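Local coordinates for phosphorylated carbohydrates phosphatase TM_1254 (Thermotoga maritima msb8, PDB 3KBB), which dephosphorylates a range of phosphorylated sugars, among them erythrose 4-phosphate, fructose 6-phosphate and mannose 6-phosphate, with a divalent metal ion as cofactor, at residues A[17-22]-A[73-78]; A[129-134]-A[150-155]; A[180-185]-A[198-203]. All blocks are in the same frame, centred on the assembly; numbering follows the deposited sequence.

How the interactions relate
Interaction 1 pairs helices 19-29 and 64-82 in the helical cap, whereas interactions 2 and 3 lie in the HAD core, at the two outermost strands of its six-stranded parallel sheet. Interaction 2 packs helix 144-153 on edge strand 129-131, and interaction 3 adds the other edge strand, 201-203, to strand 181-184. The three follow one another along the chain without interleaving. Interaction 1 is centred about 29 Å from the centre of interaction 2 and about 28 Å from that of interaction 3, across the chain's centre; the centres of the two core contacts are about 20 Å apart. Between those sheet edges runs strand 3-7, which ends in Asp7, by similarity the nucleophile.

Interaction 1: A[17-22]-A[73-78]; sequences PLYFEA and EEKKRV
Lys75 meets Tyr19 by a bend in its chain: CG stands anti to the carbonyl carbon (chi1 -73°), and a turn at chi3 (80°) swings CE toward the phenol. This is helix-to-helix packing in the alpha-helical cap of a HAD phosphatase of the beta-phosphoglucomutase type, with helix 19-29 lying against helix 64-82. Tyr19 starts out pointing away from the partner helix, yet its ring carries the hydroxyl back to it. Lys75 NZ donates a hydrogen bond to Tyr19 OH at 2.8 Å. The two side chains slant across one another, and Lys75 CE also packs on the phenol carbon, 3.6 Å from Tyr19 CZ. Glu47 supplies a salt bridge to the same ammonium group, which is therefore held by a charge as well as by the phenol.

Beside this polar pair the helices close on small apolar groups. Ala22 CB sits 3.7 Å from Lys75 CG, so the first methylene beyond CB of the lysine rests on the alanine methyl, and here the backbones are near each other, with Ala22 CA and Lys75 CA 5.1 Å apart. Val78 points toward segment 17-22 and splits its two methyls: Val78 CG1 touches Leu18 CB at 3.9 Å, while Val78 CG2 reaches Ala22 CA at 3.7 Å. The aliphatic part of Glu21 passes obliquely over the same valine, its carboxylate being turned to Arg24 and Arg25. Glu74 CB, for its part, rests 3.6 Å from the carbonyl oxygen Ala22 O.

Interaction 2: A[129-134]-A[150-155]; sequences VMVFGD and LERLNV
Arg152 lies over the strand residues Val129, Met130 and Val131 and touches all three. At its root, Arg152 CB packs against Val129 CG1 at 3.7 Å. The side chain then runs extended from CG to NE, with CD anti to CA (chi2 -170°), which carries it up the strand: Arg152 CD comes to 3.9 Å from Val131 CG2. Val131 CG2 also approaches the guanidinium obliquely, 4.1 Å from Arg152 CZ and closer to NH1. At the tip, Arg152 NH1 offers a weak, bent hydrogen bond to the carbonyl oxygen of the selenomethionine Met130, with NH1 to Met130 O at 3.2 Å and an angle of 128° at the hydrogen. That oxygen sits at the guanidinium edge, in its plane, and is also hydrogen-bonded to a glycerol, probably left by the crystallisation liquor. The stronger polar partner of NH1 is Gln135 OE1, which also accepts from the backbone N of Phe132.

One residue further on, Leu153 CD2 meets the other methyl of Val129, CG2, at 3.7 Å, so the valine is shared between two successive helix residues. The contact thus lays the last turn of helix 144-153 over edge strand 129-131 of the Rossmann-like core; strand 102-106 runs parallel beside that strand, and helix 111-120 lies against the side chain of Met130.

Interaction 3: A[180-185]-A[198-203]; sequences RIYGVV and GAVALV
Tyr182 turns one ring face to Val200, whose CG2 lies over the ring centre, 3.9 Å from the centroid and only 12° off the normal: a CH-pi contact made squarely on the face. Ala201 approaches the same ring obliquely, its CB 3.9 Å from CD1 of Tyr182. The methyl of Val200 gets there because CG2 sits between the backbone N and carbonyl carbon, with CG1 anti to the carbonyl carbon (chi1 -61°). An alanine in place of Tyr182 would probably leave Val200 CG2 and Ala201 CB without the ring they pack on, opening a gap at this end of the strand pair.

Further along, Val184 and Val203 slant past each other on the side of the sheet that carries Tyr182, CG2 to CG2 at 4.1 Å. Leu202 lies on the reverse side, and beyond the strand end Val185 crosses it at about a right angle, Val185 CG1 touching Leu202 CD2. Gly183 suits the face of Leu202, since a CB there would come to 3.2 Å from Leu202 CD2.

Backbone bonds hold the strands in parallel register. Gly183 N donates to Ala201 O, and Gly183 O accepts from Val203 N at 2.8 Å; Val185 N then reaches Val203 O. At the other end of the pair, Val200 N donates to Ile181 O at 2.7 Å.

These strands close a beta-alpha-beta unit through helix 192-196. Strand 160-164 flanks 181-184 on its other edge, with Phe163 meeting the Tyr182 ring; helix 208-215 covers Tyr182, Val184 and Val203, while helix 167-175 packs on Ile181.

Interaction 1: A[17-22]-A[73-78]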
ATOM      1  N   PRO A  17       8.323   6.323   0.352  1.00 31.38           N
ATOM      2  CA  PRO A  17       9.241   7.473   0.463  1.00 31.24           C
ATOM      3  C   PRO A  17       9.952   7.601   1.815  1.00 30.74           C
ATOM      4  O   PRO A  17      10.935   8.336   1.913  1.00 31.32           O
ATOM      5  CB  PRO A  17       8.324   8.679   0.271  1.00 31.35           C
ATOM      6  CG  PRO A  17       7.151   8.161  -0.436  1.00 31.58           C
ATOM      7  CD  PRO A  17       6.943   6.789   0.105  1.00 31.33           C
ATOM      8  N   LEU A  18       9.447   6.934   2.840  1.00 29.48           N
ATOM      9  CA  LEU A  18      10.077   7.010   4.173  1.00 28.78           C
ATOM     10  C   LEU A  18      11.117   5.943   4.422  1.00 29.27           C
ATOM     11  O   LEU A  18      11.724   5.926   5.500  1.00 28.83           O
ATOM     12  CB  LEU A  18       9.038   6.930   5.281  1.00 28.69           C
ATOM     13  CG  LEU A  18       7.920   7.991   5.241  1.00 29.28           C
ATOM     14  CD1 LEU A  18       6.880   7.712   6.310  1.00 31.04           C
ATOM     15  CD2 LEU A  18       8.504   9.350   5.411  1.00 31.18           C
ATOM     16  N   TYR A  19      11.288   5.022   3.473  1.00 29.29           N
ATOM     17  CA  TYR A  19      12.260   3.952   3.666  1.00 30.35           C
ATOM     18  C   TYR A  19      13.684   4.482   3.774  1.00 30.15           C
ATOM     19  O   TYR A  19      14.478   3.942   4.540  1.00 31.78           O
ATOM     20  CB  TYR A  19      12.143   2.915   2.562  1.00 30.08           C
ATOM     21  CG  TYR A  19      11.176   1.831   2.950  1.00 32.20           C
ATOM     22  CD1 TYR A  19       9.823   2.125   3.156  1.00 30.39           C
ATOM     23  CD2 TYR A  19      11.607   0.525   3.131  1.00 33.92           C
ATOM     24  CE1 TYR A  19       8.921   1.138   3.533  1.00 31.76           C
ATOM     25  CE2 TYR A  19      10.716  -0.475   3.528  1.00 35.59           C
ATOM     26  CZ  TYR A  19       9.369  -0.152   3.705  1.00 34.16           C
ATOM     27  OH  TYR A  19       8.498  -1.142   4.082  1.00 33.81           O
ATOM     28  N   PHE A  20      14.006   5.518   2.999  1.00 30.34           N
ATOM     29  CA  PHE A  20      15.352   6.079   3.058  1.00 29.98           C
ATOM     30  C   PHE A  20      15.680   6.522   4.477  1.00 29.67           C
ATOM     31  O   PHE A  20      16.683   6.082   5.045  1.00 29.27           O
ATOM     32  CB  PHE A  20      15.592   7.205   2.041  1.00 30.45           C
ATOM     33  CG  PHE A  20      16.948   7.835   2.185  1.00 30.48           C
ATOM     34  CD1 PHE A  20      18.086   7.165   1.722  1.00 30.98           C
ATOM     35  CD2 PHE A  20      17.101   9.050   2.847  1.00 29.29           C
ATOM     36  CE1 PHE A  20      19.365   7.726   1.889  1.00 29.61           C
ATOM     37  CE2 PHE A  20      18.362   9.613   3.019  1.00 30.20           C
ATOM     38  CZ  PHE A  20      19.490   8.944   2.551  1.00 29.10           C
ATOM     39  N   GLU A  21      14.825   7.363   5.067  1.00 28.92           N
ATOM     40  CA  GLU A  21      15.051   7.816   6.433  1.00 28.82           C
ATOM     41  C   GLU A  21      15.159   6.677   7.464  1.00 28.94           C
ATOM     42  O   GLU A  21      16.035   6.701   8.351  1.00 28.11           O
ATOM     43  CB  GLU A  21      14.014   8.878   6.848  1.00 28.40           C
ATOM     44  CG  GLU A  21      14.212   9.413   8.245  1.00 28.49           C
ATOM     45  CD  GLU A  21      15.607   9.999   8.475  1.00 24.89           C
ATOM     46  OE1 GLU A  21      16.276  10.403   7.485  1.00 25.63           O
ATOM     47  OE2 GLU A  21      16.007  10.089   9.659  1.00 27.71           O
ATOM     48  N   ALA A  22      14.296   5.664   7.337  1.00 28.83           N
ATOM     49  CA  ALA A  22      14.348   4.502   8.236  1.00 27.46           C
ATOM     50  C   ALA A  22      15.711   3.786   8.128  1.00 27.02           C
ATOM     51  O   ALA A  22      16.353   3.500   9.156  1.00 27.08           O
ATOM     52  CB  ALA A  22      13.215   3.516   7.900  1.00 28.07           C
ATOM     53  N   GLU A  73      12.605  -1.377  14.596  1.00 40.63           N
ATOM     54  CA  GLU A  73      12.524  -0.234  15.516  1.00 40.81           C
ATOM     55  C   GLU A  73      12.551   1.129  14.804  1.00 40.39           C
ATOM     56  O   GLU A  73      11.731   2.012  15.105  1.00 40.54           O
ATOM     57  CB  GLU A  73      13.657  -0.322  16.552  1.00 40.89           C
ATOM     58  CG  GLU A  73      13.913   0.968  17.351  1.00 42.05           C
ATOM     59  CD  GLU A  73      15.101   0.872  18.303  0.30 41.48           C
ATOM     60  OE1 GLU A  73      16.224   0.534  17.853  0.30 41.47           O
ATOM     61  OE2 GLU A  73      14.908   1.153  19.508  0.30 42.10           O
ATOM     62  N   GLU A  74      13.489   1.296  13.873  1.00 39.57           N
ATOM     63  CA  GLU A  74      13.622   2.559  13.147  1.00 38.88           C
ATOM     64  C   GLU A  74      12.441   2.847  12.206  1.00 38.83           C
ATOM     65  O   GLU A  74      12.007   4.000  12.083  1.00 38.43           O
ATOM     66  CB  GLU A  74      14.962   2.631  12.396  1.00 38.99           C
ATOM     67  CG  GLU A  74      16.210   2.493  13.284  1.00 38.45           C
ATOM     68  CD  GLU A  74      16.412   3.609  14.332  1.00 40.03           C
ATOM     69  OE1 GLU A  74      15.548   4.516  14.508  1.00 38.75           O
ATOM     70  OE2 GLU A  74      17.484   3.556  14.997  1.00 42.83           O
ATOM     71  N   LYS A  75      11.915   1.813  11.549  1.00 38.20           N
ATOM     72  CA  LYS A  75      10.714   1.979  10.720  1.00 38.29           C
ATOM     73  C   LYS A  75       9.509   2.449  11.549  1.00 38.40           C
ATOM     74  O   LYS A  75       8.761   3.326  11.123  1.00 38.16           O
ATOM     75  CB  LYS A  75      10.382   0.692   9.960  1.00 37.69           C
ATOM     76  CG  LYS A  75      11.326   0.413   8.811  1.00 38.17           C
ATOM     77  CD  LYS A  75      11.062  -0.941   8.139  1.00 38.95           C
ATOM     78  CE  LYS A  75       9.869  -0.879   7.165  1.00 38.37           C
ATOM     79  NZ  LYS A  75       9.767  -2.144   6.387  1.00 38.81           N
ATOM     80  N   LYS A  76       9.340   1.881  12.742  1.00 38.46           N
ATOM     81  CA  LYS A  76       8.242   2.269  13.625  1.00 38.78           C
ATOM     82  C   LYS A  76       8.315   3.740  13.972  1.00 38.38           C
ATOM     83  O   LYS A  76       7.311   4.446  13.907  1.00 38.64           O
ATOM     84  CB  LYS A  76       8.251   1.422  14.915  1.00 39.19           C
ATOM     85  CG  LYS A  76       7.622   0.034  14.766  1.00 41.37           C
ATOM     86  CD  LYS A  76       6.111   0.125  14.499  0.50 42.70           C
ATOM     87  CE  LYS A  76       5.355  -1.101  15.013  0.50 42.79           C
ATOM     88  NZ  LYS A  76       5.779  -2.368  14.350  0.50 43.54           N
ATOM     89  N   ARG A  77       9.509   4.190  14.342  1.00 37.73           N
ATOM     90  CA  ARG A  77       9.752   5.564  14.741  1.00 37.21           C
ATOM     91  C   ARG A  77       9.510   6.518  13.592  1.00 36.16           C
ATOM     92  O   ARG A  77       8.810   7.521  13.758  1.00 35.73           O
ATOM     93  CB  ARG A  77      11.185   5.723  15.228  1.00 38.20           C
ATOM     94  CG  ARG A  77      11.479   5.003  16.530  1.00 39.28           C
ATOM     95  CD  ARG A  77      12.843   5.410  17.068  1.00 42.24           C
ATOM     96  NE  ARG A  77      13.470   4.364  17.877  1.00 46.59           N
ATOM     97  CZ  ARG A  77      13.227   4.144  19.167  0.50 47.00           C
ATOM     98  NH1 ARG A  77      12.348   4.890  19.834  0.50 47.83           N
ATOM     99  NH2 ARG A  77      13.866   3.164  19.796  0.50 47.37           N
ATOM    100  N   VAL A  78      10.108   6.211  12.442  1.00 34.90           N
ATOM    101  CA  VAL A  78       9.967   7.043  11.263  1.00 33.98           C
ATOM    102  C   VAL A  78       8.492   7.111  10.848  1.00 34.30           C
ATOM    103  O   VAL A  78       7.978   8.208  10.591  1.00 34.44           O
ATOM    104  CB  VAL A  78      10.882   6.573  10.092  1.00 33.17           C
ATOM    105  CG1 VAL A  78      10.640   7.390   8.825  1.00 31.69           C
ATOM    106  CG2 VAL A  78      12.367   6.676  10.494  1.00 32.72           C
TER

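Interaction 2: A[129-134]-A[150-155]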
ATOM      1  N   VAL A 129     -15.172  -3.791   5.379  1.00 18.57           N
ATOM      2  CA  VAL A 129     -14.474  -5.048   5.123  1.00 19.15           C
ATOM      3  C   VAL A 129     -13.000  -4.721   4.978  1.00 18.85           C
ATOM      4  O   VAL A 129     -12.635  -3.771   4.257  1.00 18.47           O
ATOM      5  CB  VAL A 129     -15.017  -5.714   3.833  1.00 18.68           C
ATOM      6  CG1 VAL A 129     -14.057  -6.769   3.271  1.00 19.42           C
ATOM      7  CG2 VAL A 129     -16.431  -6.310   4.068  1.00 20.63           C
HETATM    8  N   MSE A 130     -12.122  -5.538   5.568  1.00 17.09           N
HETATM    9  CA  MSE A 130     -10.694  -5.306   5.349  1.00 18.17           C
HETATM   10  C   MSE A 130     -10.032  -6.671   5.196  1.00 18.65           C
HETATM   11  O   MSE A 130     -10.332  -7.587   5.982  1.00 19.01           O
HETATM   12  CB  MSE A 130     -10.071  -4.541   6.528  1.00 16.94           C
HETATM   13  CG  MSE A 130     -10.715  -3.133   6.874  1.00 17.16           C
HETATM   14 SE   MSE A 130      -9.634  -2.157   8.123  1.00 23.78          SE
HETATM   15  CE  MSE A 130     -10.140  -3.101   9.783  1.00 19.50           C
ATOM     16  N   VAL A 131      -9.228  -6.854   4.155  1.00 16.14           N
ATOM     17  CA  VAL A 131      -8.556  -8.146   3.916  1.00 16.95           C
ATOM     18  C   VAL A 131      -7.053  -7.854   3.849  1.00 17.37           C
ATOM     19  O   VAL A 131      -6.645  -6.843   3.229  1.00 18.29           O
ATOM     20  CB  VAL A 131      -9.052  -8.780   2.590  1.00 16.21           C
ATOM     21  CG1 VAL A 131      -8.224  -9.995   2.230  1.00 20.07           C
ATOM     22  CG2 VAL A 131     -10.553  -9.192   2.679  1.00 18.47           C
ATOM     23  N   PHE A 132      -6.238  -8.736   4.460  1.00 16.03           N
ATOM     24  CA  PHE A 132      -4.811  -8.486   4.682  1.00 16.54           C
ATOM     25  C   PHE A 132      -4.011  -9.618   4.052  1.00 16.59           C
ATOM     26  O   PHE A 132      -4.567 -10.649   3.734  1.00 17.55           O
ATOM     27  CB  PHE A 132      -4.549  -8.385   6.201  1.00 16.97           C
ATOM     28  CG  PHE A 132      -5.343  -7.274   6.841  1.00 16.67           C
ATOM     29  CD1 PHE A 132      -4.887  -5.969   6.782  1.00 18.18           C
ATOM     30  CD2 PHE A 132      -6.557  -7.552   7.447  1.00 16.38           C
ATOM     31  CE1 PHE A 132      -5.622  -4.919   7.337  1.00 19.02           C
ATOM     32  CE2 PHE A 132      -7.322  -6.501   7.979  1.00 15.58           C
ATOM     33  CZ  PHE A 132      -6.830  -5.192   7.917  1.00 17.11           C
ATOM     34  N   GLY A 133      -2.718  -9.393   3.852  1.00 17.75           N
ATOM     35  CA  GLY A 133      -1.923 -10.324   3.048  1.00 19.40           C
ATOM     36  C   GLY A 133      -1.709 -11.691   3.662  1.00 19.90           C
ATOM     37  O   GLY A 133      -1.480 -12.701   2.948  1.00 21.09           O
ATOM     38  N   ASP A 134      -1.789 -11.747   4.992  1.00 20.18           N
ATOM     39  CA  ASP A 134      -1.668 -13.023   5.705  1.00 20.74           C
ATOM     40  C   ASP A 134      -2.970 -13.783   5.807  1.00 21.48           C
ATOM     41  O   ASP A 134      -3.061 -14.758   6.562  1.00 22.18           O
ATOM     42  CB  ASP A 134      -1.035 -12.839   7.113  1.00 21.19           C
ATOM     43  CG  ASP A 134      -1.772 -11.807   8.017  1.00 23.90           C
ATOM     44  OD1 ASP A 134      -2.614 -10.983   7.579  1.00 18.84           O
ATOM     45  OD2 ASP A 134      -1.462 -11.831   9.243  1.00 26.34           O
ATOM     46  N   LEU A 150     -14.422  -9.566  -2.255  1.00 17.71           N
ATOM     47  CA  LEU A 150     -15.752  -9.705  -2.874  1.00 17.86           C
ATOM     48  C   LEU A 150     -16.648 -10.615  -2.034  1.00 18.98           C
ATOM     49  O   LEU A 150     -17.816 -10.322  -1.828  1.00 18.13           O
ATOM     50  CB  LEU A 150     -15.669 -10.201  -4.306  1.00 18.39           C
ATOM     51  CG  LEU A 150     -14.961  -9.258  -5.296  1.00 17.66           C
ATOM     52  CD1 LEU A 150     -14.752  -9.954  -6.626  1.00 20.09           C
ATOM     53  CD2 LEU A 150     -15.899  -8.035  -5.422  1.00 17.92           C
ATOM     54  N   GLU A 151     -16.054 -11.701  -1.536  1.00 19.20           N
ATOM     55  CA  GLU A 151     -16.773 -12.657  -0.680  1.00 20.41           C
ATOM     56  C   GLU A 151     -17.272 -12.028   0.583  1.00 20.30           C
ATOM     57  O   GLU A 151     -18.451 -12.198   0.933  1.00 21.70           O
ATOM     58  CB  GLU A 151     -15.901 -13.858  -0.365  1.00 20.26           C
ATOM     59  CG  GLU A 151     -16.670 -14.944   0.441  1.00 25.05           C
ATOM     60  CD  GLU A 151     -15.941 -16.249   0.447  1.00 32.50           C
ATOM     61  OE1 GLU A 151     -14.729 -16.230   0.747  1.00 30.31           O
ATOM     62  OE2 GLU A 151     -16.584 -17.279   0.133  1.00 38.70           O
ATOM     63  N   ARG A 152     -16.384 -11.338   1.299  1.00 20.20           N
ATOM     64  CA  ARG A 152     -16.715 -10.721   2.549  1.00 21.33           C
ATOM     65  C   ARG A 152     -17.712  -9.557   2.364  1.00 21.44           C
ATOM     66  O   ARG A 152     -18.546  -9.315   3.226  1.00 22.66           O
ATOM     67  CB  ARG A 152     -15.466 -10.236   3.281  1.00 21.16           C
ATOM     68  CG  ARG A 152     -14.559 -11.408   3.816  1.00 20.53           C
ATOM     69  CD  ARG A 152     -13.427 -10.898   4.759  1.00 24.70           C
ATOM     70  NE  ARG A 152     -12.536 -12.011   5.123  1.00 26.14           N
ATOM     71  CZ  ARG A 152     -11.299 -11.925   5.650  1.00 28.58           C
ATOM     72  NH1 ARG A 152     -10.724 -10.763   5.957  1.00 26.73           N
ATOM     73  NH2 ARG A 152     -10.649 -13.050   5.919  1.00 29.34           N
ATOM     74  N   LEU A 153     -17.621  -8.843   1.239  1.00 20.03           N
ATOM     75  CA  LEU A 153     -18.585  -7.772   0.940  1.00 20.71           C
ATOM     76  C   LEU A 153     -19.959  -8.313   0.471  1.00 21.50           C
ATOM     77  O   LEU A 153     -20.982  -7.596   0.534  1.00 22.20           O
ATOM     78  CB  LEU A 153     -18.031  -6.932  -0.217  1.00 18.97           C
ATOM     79  CG  LEU A 153     -16.876  -5.976   0.030  1.00 18.93           C
ATOM     80  CD1 LEU A 153     -16.345  -5.540  -1.328  1.00 19.07           C
ATOM     81  CD2 LEU A 153     -17.405  -4.748   0.807  1.00 19.87           C
ATOM     82  N   ASN A 154     -19.947  -9.548  -0.011  1.00 20.93           N
ATOM     83  CA  ASN A 154     -21.073 -10.160  -0.700  1.00 22.33           C
ATOM     84  C   ASN A 154     -21.604  -9.283  -1.847  1.00 22.97           C
ATOM     85  O   ASN A 154     -22.807  -8.903  -1.901  1.00 22.59           O
ATOM     86  CB  ASN A 154     -22.168 -10.492   0.327  1.00 24.31           C
ATOM     87  CG  ASN A 154     -23.285 -11.290  -0.253  1.00 24.64           C
ATOM     88  OD1 ASN A 154     -23.108 -12.073  -1.182  1.00 28.08           O
ATOM     89  ND2 ASN A 154     -24.473 -11.101   0.311  1.00 31.40           N
ATOM     90  N   VAL A 155     -20.687  -8.914  -2.744  1.00 22.22           N
ATOM     91  CA  VAL A 155     -21.016  -8.102  -3.927  1.00 22.80           C
ATOM     92  C   VAL A 155     -20.376  -8.695  -5.186  1.00 22.18           C
ATOM     93  O   VAL A 155     -19.343  -9.384  -5.125  1.00 22.45           O
ATOM     94  CB  VAL A 155     -20.629  -6.578  -3.758  1.00 23.35           C
ATOM     95  CG1 VAL A 155     -21.167  -6.004  -2.472  1.00 21.16           C
ATOM     96  CG2 VAL A 155     -19.117  -6.413  -3.779  1.00 25.24           C
TER

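Interaction 3: A[180-185]-A[198-203]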
ATOM      1  N   ARG A 180     -13.680  -2.060 -13.245  1.00 18.72           N
ATOM      2  CA  ARG A 180     -13.468  -0.660 -12.901  1.00 18.61           C
ATOM      3  C   ARG A 180     -12.311  -0.468 -11.923  1.00 18.66           C
ATOM      4  O   ARG A 180     -12.536  -0.325 -10.700  1.00 18.06           O
ATOM      5  CB  ARG A 180     -14.724   0.026 -12.373  1.00 19.01           C
ATOM      6  CG  ARG A 180     -15.953  -0.103 -13.260  1.00 21.46           C
ATOM      7  CD  ARG A 180     -17.059   0.789 -12.701  1.00 26.44           C
ATOM      8  NE  ARG A 180     -18.234   0.756 -13.568  1.00 29.30           N
ATOM      9  CZ  ARG A 180     -18.648   1.775 -14.326  0.70 30.40           C
ATOM     10  NH1 ARG A 180     -17.983   2.939 -14.339  0.70 25.42           N
ATOM     11  NH2 ARG A 180     -19.739   1.615 -15.070  0.70 29.19           N
ATOM     12  N   ILE A 181     -11.090  -0.498 -12.461  1.00 16.33           N
ATOM     13  CA  ILE A 181      -9.864  -0.367 -11.658  1.00 16.38           C
ATOM     14  C   ILE A 181      -9.157   0.927 -12.014  1.00 17.26           C
ATOM     15  O   ILE A 181      -8.848   1.143 -13.203  1.00 16.64           O
ATOM     16  CB  ILE A 181      -8.903  -1.545 -11.946  1.00 15.17           C
ATOM     17  CG1 ILE A 181      -9.610  -2.884 -11.645  1.00 15.56           C
ATOM     18  CG2 ILE A 181      -7.593  -1.409 -11.103  1.00 15.64           C
ATOM     19  CD1 ILE A 181      -8.907  -4.029 -12.303  1.00 16.07           C
ATOM     20  N   TYR A 182      -8.950   1.806 -11.035  1.00 16.21           N
ATOM     21  CA  TYR A 182      -8.229   3.049 -11.273  1.00 17.26           C
ATOM     22  C   TYR A 182      -6.810   2.869 -10.768  1.00 17.55           C
ATOM     23  O   TYR A 182      -6.592   2.301  -9.681  1.00 16.24           O
ATOM     24  CB  TYR A 182      -8.895   4.220 -10.548  1.00 17.63           C
ATOM     25  CG  TYR A 182     -10.191   4.625 -11.222  1.00 18.40           C
ATOM     26  CD1 TYR A 182     -10.211   5.658 -12.174  1.00 20.32           C
ATOM     27  CD2 TYR A 182     -11.371   3.933 -10.972  1.00 20.12           C
ATOM     28  CE1 TYR A 182     -11.394   5.997 -12.825  1.00 19.03           C
ATOM     29  CE2 TYR A 182     -12.565   4.263 -11.596  1.00 17.89           C
ATOM     30  CZ  TYR A 182     -12.578   5.285 -12.546  1.00 20.21           C
ATOM     31  OH  TYR A 182     -13.740   5.651 -13.192  1.00 19.45           O
ATOM     32  N   GLY A 183      -5.838   3.335 -11.541  1.00 17.59           N
ATOM     33  CA  GLY A 183      -4.464   3.271 -11.104  1.00 17.91           C
ATOM     34  C   GLY A 183      -4.067   4.564 -10.419  1.00 18.43           C
ATOM     35  O   GLY A 183      -4.146   5.648 -11.001  1.00 20.34           O
ATOM     36  N   VAL A 184      -3.617   4.453  -9.174  1.00 16.87           N
ATOM     37  CA  VAL A 184      -3.264   5.621  -8.362  1.00 18.23           C
ATOM     38  C   VAL A 184      -1.779   5.904  -8.475  1.00 19.32           C
ATOM     39  O   VAL A 184      -0.964   5.012  -8.244  1.00 19.01           O
ATOM     40  CB  VAL A 184      -3.654   5.400  -6.853  1.00 18.61           C
ATOM     41  CG1 VAL A 184      -3.211   6.642  -6.031  1.00 19.41           C
ATOM     42  CG2 VAL A 184      -5.154   5.239  -6.776  1.00 18.00           C
ATOM     43  N   VAL A 185      -1.434   7.134  -8.867  1.00 20.42           N
ATOM     44  CA  VAL A 185      -0.044   7.448  -9.196  1.00 23.22           C
ATOM     45  C   VAL A 185       0.442   8.602  -8.354  1.00 25.62           C
ATOM     46  O   VAL A 185      -0.347   9.346  -7.783  1.00 25.89           O
ATOM     47  CB  VAL A 185       0.090   7.818 -10.704  1.00 23.34           C
ATOM     48  CG1 VAL A 185      -0.188   6.628 -11.571  1.00 24.88           C
ATOM     49  CG2 VAL A 185      -0.830   8.945 -11.042  1.00 23.10           C
ATOM     50  N   GLY A 198      -4.458  -3.064 -17.092  1.00 20.53           N
ATOM     51  CA  GLY A 198      -5.908  -2.998 -17.198  1.00 20.52           C
ATOM     52  C   GLY A 198      -6.588  -1.885 -16.447  1.00 19.13           C
ATOM     53  O   GLY A 198      -7.834  -1.775 -16.486  1.00 19.21           O
ATOM     54  N   ALA A 199      -5.808  -1.009 -15.818  1.00 18.12           N
ATOM     55  CA  ALA A 199      -6.446   0.148 -15.166  1.00 17.08           C
ATOM     56  C   ALA A 199      -7.177   1.001 -16.239  1.00 18.64           C
ATOM     57  O   ALA A 199      -6.697   1.134 -17.392  1.00 18.23           O
ATOM     58  CB  ALA A 199      -5.443   0.982 -14.413  1.00 17.79           C
ATOM     59  N   VAL A 200      -8.325   1.550 -15.867  1.00 17.77           N
ATOM     60  CA  VAL A 200      -9.169   2.273 -16.842  1.00 19.46           C
ATOM     61  C   VAL A 200      -8.826   3.768 -16.921  1.00 18.81           C
ATOM     62  O   VAL A 200      -9.258   4.472 -17.845  1.00 19.02           O
ATOM     63  CB  VAL A 200     -10.686   2.133 -16.535  1.00 19.51           C
ATOM     64  CG1 VAL A 200     -11.104   0.641 -16.595  1.00 19.52           C
ATOM     65  CG2 VAL A 200     -11.068   2.844 -15.201  1.00 19.69           C
ATOM     66  N   ALA A 201      -7.982   4.219 -15.995  1.00 18.68           N
ATOM     67  CA  ALA A 201      -7.561   5.588 -15.929  1.00 16.77           C
ATOM     68  C   ALA A 201      -6.555   5.699 -14.817  1.00 18.44           C
ATOM     69  O   ALA A 201      -6.577   4.901 -13.864  1.00 17.93           O
ATOM     70  CB  ALA A 201      -8.753   6.532 -15.654  1.00 17.04           C
ATOM     71  N   LEU A 202      -5.709   6.712 -14.926  1.00 17.05           N
ATOM     72  CA  LEU A 202      -4.781   7.072 -13.848  1.00 18.60           C
ATOM     73  C   LEU A 202      -5.307   8.263 -13.042  1.00 20.13           C
ATOM     74  O   LEU A 202      -5.879   9.234 -13.614  1.00 20.77           O
ATOM     75  CB  LEU A 202      -3.410   7.413 -14.420  1.00 18.28           C
ATOM     76  CG  LEU A 202      -2.724   6.358 -15.311  1.00 20.56           C
ATOM     77  CD1 LEU A 202      -1.392   6.876 -15.790  1.00 20.64           C
ATOM     78  CD2 LEU A 202      -2.530   5.051 -14.483  1.00 19.89           C
ATOM     79  N   VAL A 203      -5.117   8.214 -11.724  1.00 19.01           N
ATOM     80  CA  VAL A 203      -5.496   9.324 -10.864  1.00 20.38           C
ATOM     81  C   VAL A 203      -4.497   9.549  -9.744  1.00 20.85           C
ATOM     82  O   VAL A 203      -3.919   8.589  -9.251  1.00 21.68           O
ATOM     83  CB  VAL A 203      -6.867   9.095 -10.214  1.00 21.18           C
ATOM     84  CG1 VAL A 203      -7.933   9.249 -11.257  1.00 22.71           C
ATOM     85  CG2 VAL A 203      -6.889   7.706  -9.498  1.00 19.54           C
TER